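Local coordinates for UPF0201 protein MJ1564 (Methanocaldococcus jannaschii DSM 2661, PDB 2PZZ) that is of unknown function, belongs to the archaeal UPF0201 family, and resembles RNA-binding proteins in structure although RNA binding itself is thought unlikely, at residues A79-L84 with F105-A110. Sequence-based numbering, arbitrary orientation.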
loop_
_atom_site.group_PDB
_atom_site.type_symbol
_atom_site.label_atom_id
_atom_site.label_comp_id
_atom_site.label_asym_id
_atom_site.label_seq_id
_atom_site.Cartn_x
_atom_site.Cartn_y
_atom_site.Cartn_z
ATOM N N ALA A 79 -6.075 25.425 -7.906
ATOM C CA ALA A 79 -5.967 23.978 -7.938
ATOM C C ALA A 79 -6.695 23.269 -6.802
ATOM O O ALA A 79 -7.353 23.892 -5.979
ATOM C CB ALA A 79 -4.501 23.588 -7.915
ATOM N N THR A 80 -6.586 21.945 -6.804
ATOM C CA THR A 80 -7.153 21.093 -5.769
ATOM C C THR A 80 -6.347 19.807 -5.829
ATOM O O THR A 80 -5.756 19.485 -6.859
ATOM C CB THR A 80 -8.655 20.785 -5.978
ATOM O OG1 THR A 80 -9.153 20.106 -4.817
ATOM C CG2 THR A 80 -8.879 19.903 -7.205
ATOM N N LYS A 81 -6.289 19.085 -4.722
ATOM C CA LYS A 81 -5.528 17.844 -4.690
ATOM C C LYS A 81 -6.252 16.837 -3.818
ATOM O O LYS A 81 -7.134 17.201 -3.044
ATOM C CB LYS A 81 -4.125 18.108 -4.144
ATOM C CG LYS A 81 -4.114 18.685 -2.745
ATOM C CD LYS A 81 -2.747 19.270 -2.396
ATOM C CE LYS A 81 -2.740 19.849 -0.982
ATOM N NZ LYS A 81 -1.485 20.614 -0.698
ATOM N N PHE A 82 -5.892 15.568 -3.973
ATOM C CA PHE A 82 -6.504 14.491 -3.210
ATOM C C PHE A 82 -5.780 13.211 -3.561
ATOM O O PHE A 82 -4.941 13.180 -4.468
ATOM C CB PHE A 82 -7.995 14.376 -3.561
ATOM C CG PHE A 82 -8.252 14.153 -5.028
ATOM C CD1 PHE A 82 -8.284 12.861 -5.557
ATOM C CD2 PHE A 82 -8.423 15.236 -5.889
ATOM C CE1 PHE A 82 -8.480 12.646 -6.924
ATOM C CE2 PHE A 82 -8.620 15.033 -7.267
ATOM C CZ PHE A 82 -8.648 13.733 -7.783
ATOM N N TYR A 83 -6.107 12.153 -2.838
ATOM C CA TYR A 83 -5.490 10.859 -3.059
ATOM C C TYR A 83 -6.538 9.862 -3.506
ATOM O O TYR A 83 -7.719 10.052 -3.259
ATOM C CB TYR A 83 -4.839 10.356 -1.772
ATOM C CG TYR A 83 -3.564 11.076 -1.411
ATOM C CD1 TYR A 83 -3.590 12.327 -0.795
ATOM C CD2 TYR A 83 -2.329 10.513 -1.701
ATOM C CE1 TYR A 83 -2.406 12.995 -0.476
ATOM C CE2 TYR A 83 -1.142 11.168 -1.388
ATOM C CZ TYR A 83 -1.191 12.407 -0.776
ATOM O OH TYR A 83 -0.016 13.043 -0.463
ATOM N N LEU A 84 -6.100 8.814 -4.196
ATOM C CA LEU A 84 -7.007 7.765 -4.646
ATOM C C LEU A 84 -6.459 6.463 -4.106
ATOM O O LEU A 84 -5.234 6.256 -4.061
ATOM C CB LEU A 84 -7.072 7.695 -6.172
ATOM C CG LEU A 84 -7.753 8.869 -6.880
ATOM C CD1 LEU A 84 -7.752 8.630 -8.386
ATOM C CD2 LEU A 84 -9.172 9.025 -6.363
ATOM N N PHE A 105 -1.475 10.187 -5.656
ATOM C CA PHE A 105 -1.603 11.600 -5.335
ATOM C C PHE A 105 -1.995 12.355 -6.599
ATOM O O PHE A 105 -1.267 12.321 -7.582
ATOM C CB PHE A 105 -0.269 12.123 -4.799
ATOM C CG PHE A 105 -0.277 13.587 -4.494
ATOM C CD1 PHE A 105 -1.377 14.172 -3.878
ATOM C CD2 PHE A 105 0.828 14.376 -4.792
ATOM C CE1 PHE A 105 -1.381 15.534 -3.557
ATOM C CE2 PHE A 105 0.843 15.734 -4.478
ATOM C CZ PHE A 105 -0.268 16.317 -3.857
ATOM N N VAL A 106 -3.133 13.040 -6.555
ATOM C CA VAL A 106 -3.651 13.770 -7.711
ATOM C C VAL A 106 -3.840 15.274 -7.532
ATOM O O VAL A 106 -4.513 15.724 -6.601
ATOM C CB VAL A 106 -5.033 13.220 -8.148
ATOM C CG1 VAL A 106 -5.516 13.982 -9.377
ATOM C CG2 VAL A 106 -4.955 11.718 -8.423
ATOM N N LYS A 107 -3.296 16.037 -8.474
ATOM C CA LYS A 107 -3.402 17.493 -8.452
ATOM C C LYS A 107 -4.004 18.005 -9.760
ATOM O O LYS A 107 -3.471 17.764 -10.849
ATOM C CB LYS A 107 -2.012 18.106 -8.256
ATOM C CG LYS A 107 -2.008 19.512 -7.693
ATOM C CD LYS A 107 -0.611 20.134 -7.756
ATOM C CE LYS A 107 0.455 19.238 -7.137
ATOM N NZ LYS A 107 0.285 19.111 -5.664
ATOM N N ILE A 108 -5.125 18.702 -9.653
ATOM C CA ILE A 108 -5.787 19.258 -10.819
ATOM C C ILE A 108 -5.520 20.761 -10.845
ATOM O O ILE A 108 -5.951 21.482 -9.941
ATOM C CB ILE A 108 -7.291 19.013 -10.755
ATOM C CG1 ILE A 108 -7.573 17.512 -10.860
ATOM C CG2 ILE A 108 -7.986 19.795 -11.860
ATOM C CD1 ILE A 108 -9.019 17.121 -10.540
ATOM N N LEU A 109 -4.813 21.224 -11.875
ATOM C CA LEU A 109 -4.459 22.634 -12.008
ATOM C C LEU A 109 -5.289 23.346 -13.073
ATOM O O LEU A 109 -5.388 22.889 -14.211
ATOM C CB LEU A 109 -2.973 22.774 -12.363
ATOM C CG LEU A 109 -1.976 21.861 -11.636
ATOM C CD1 LEU A 109 -0.578 22.048 -12.225
ATOM C CD2 LEU A 109 -1.971 22.173 -10.144
ATOM N N ALA A 110 -5.889 24.468 -12.696
ATOM C CA ALA A 110 -6.693 25.257 -13.628
ATOM C C ALA A 110 -5.755 26.237 -14.327
ATOM O O ALA A 110 -4.846 26.762 -13.691
ATOM C CB ALA A 110 -7.766 26.022 -12.868
#
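Four backbone hydrogen bonds join strand 79-84 to the antiparallel strand 105-109, two at each of the hydrogen-bonded pairs Thr80–Ile108 and Phe82–Val106. They are unequal: Val106 N reaches Phe82 O over 2.8 Å almost along the C=O axis, whereas Phe82 N approaches Val106 O at 3.0 Å with a bent N-H...O angle of 143°. Lys81 CA also lies 3.0 Å from Val106 O, in a CA-H...O contact.

Strand 79-84 is the outermost strand on its side of the chain's antiparallel sheet; the other edge of strand 105-109 pairs with strand 3-10.

Side chains of Thr80, Phe82, Val106 and Ile108 share the face packed by helices 64-73 and 116-123, so buried, mostly apolar residues suit it. Phe82 CG sits between backbone N and carbonyl carbon (chi1 57°), which lays the ring over Val106: Val106 CB stands 3.9 Å from the ring centroid in a CH-pi contact, and Ile108 CD1 lies at the ring edge, 3.9 Å from Phe82 CE2. Thr80, the polar member, bonds its OG1 to Leu71 O and rests its CG2 against Ile108 CB, the two side chains lying side by side.

On the opposite face, only partly buried and so suited to broad rings that cover each other, Tyr83 and Phe105 form an offset stack, centroids 4.9 Å apart and planes tilted by 26°, with Phe105 CD1 over the Tyr83 ring. An alanine in place of Tyr83 would remove this ring and would probably leave Phe105 more exposed. Beside the stack, Lys81 crosses Phe105 obliquely, Lys81 CB 3.8 Å from Phe105 CE1; its methylenes cover part of the ring while the ammonium leads off from strand 105-109, suiting lysine to this exposed position.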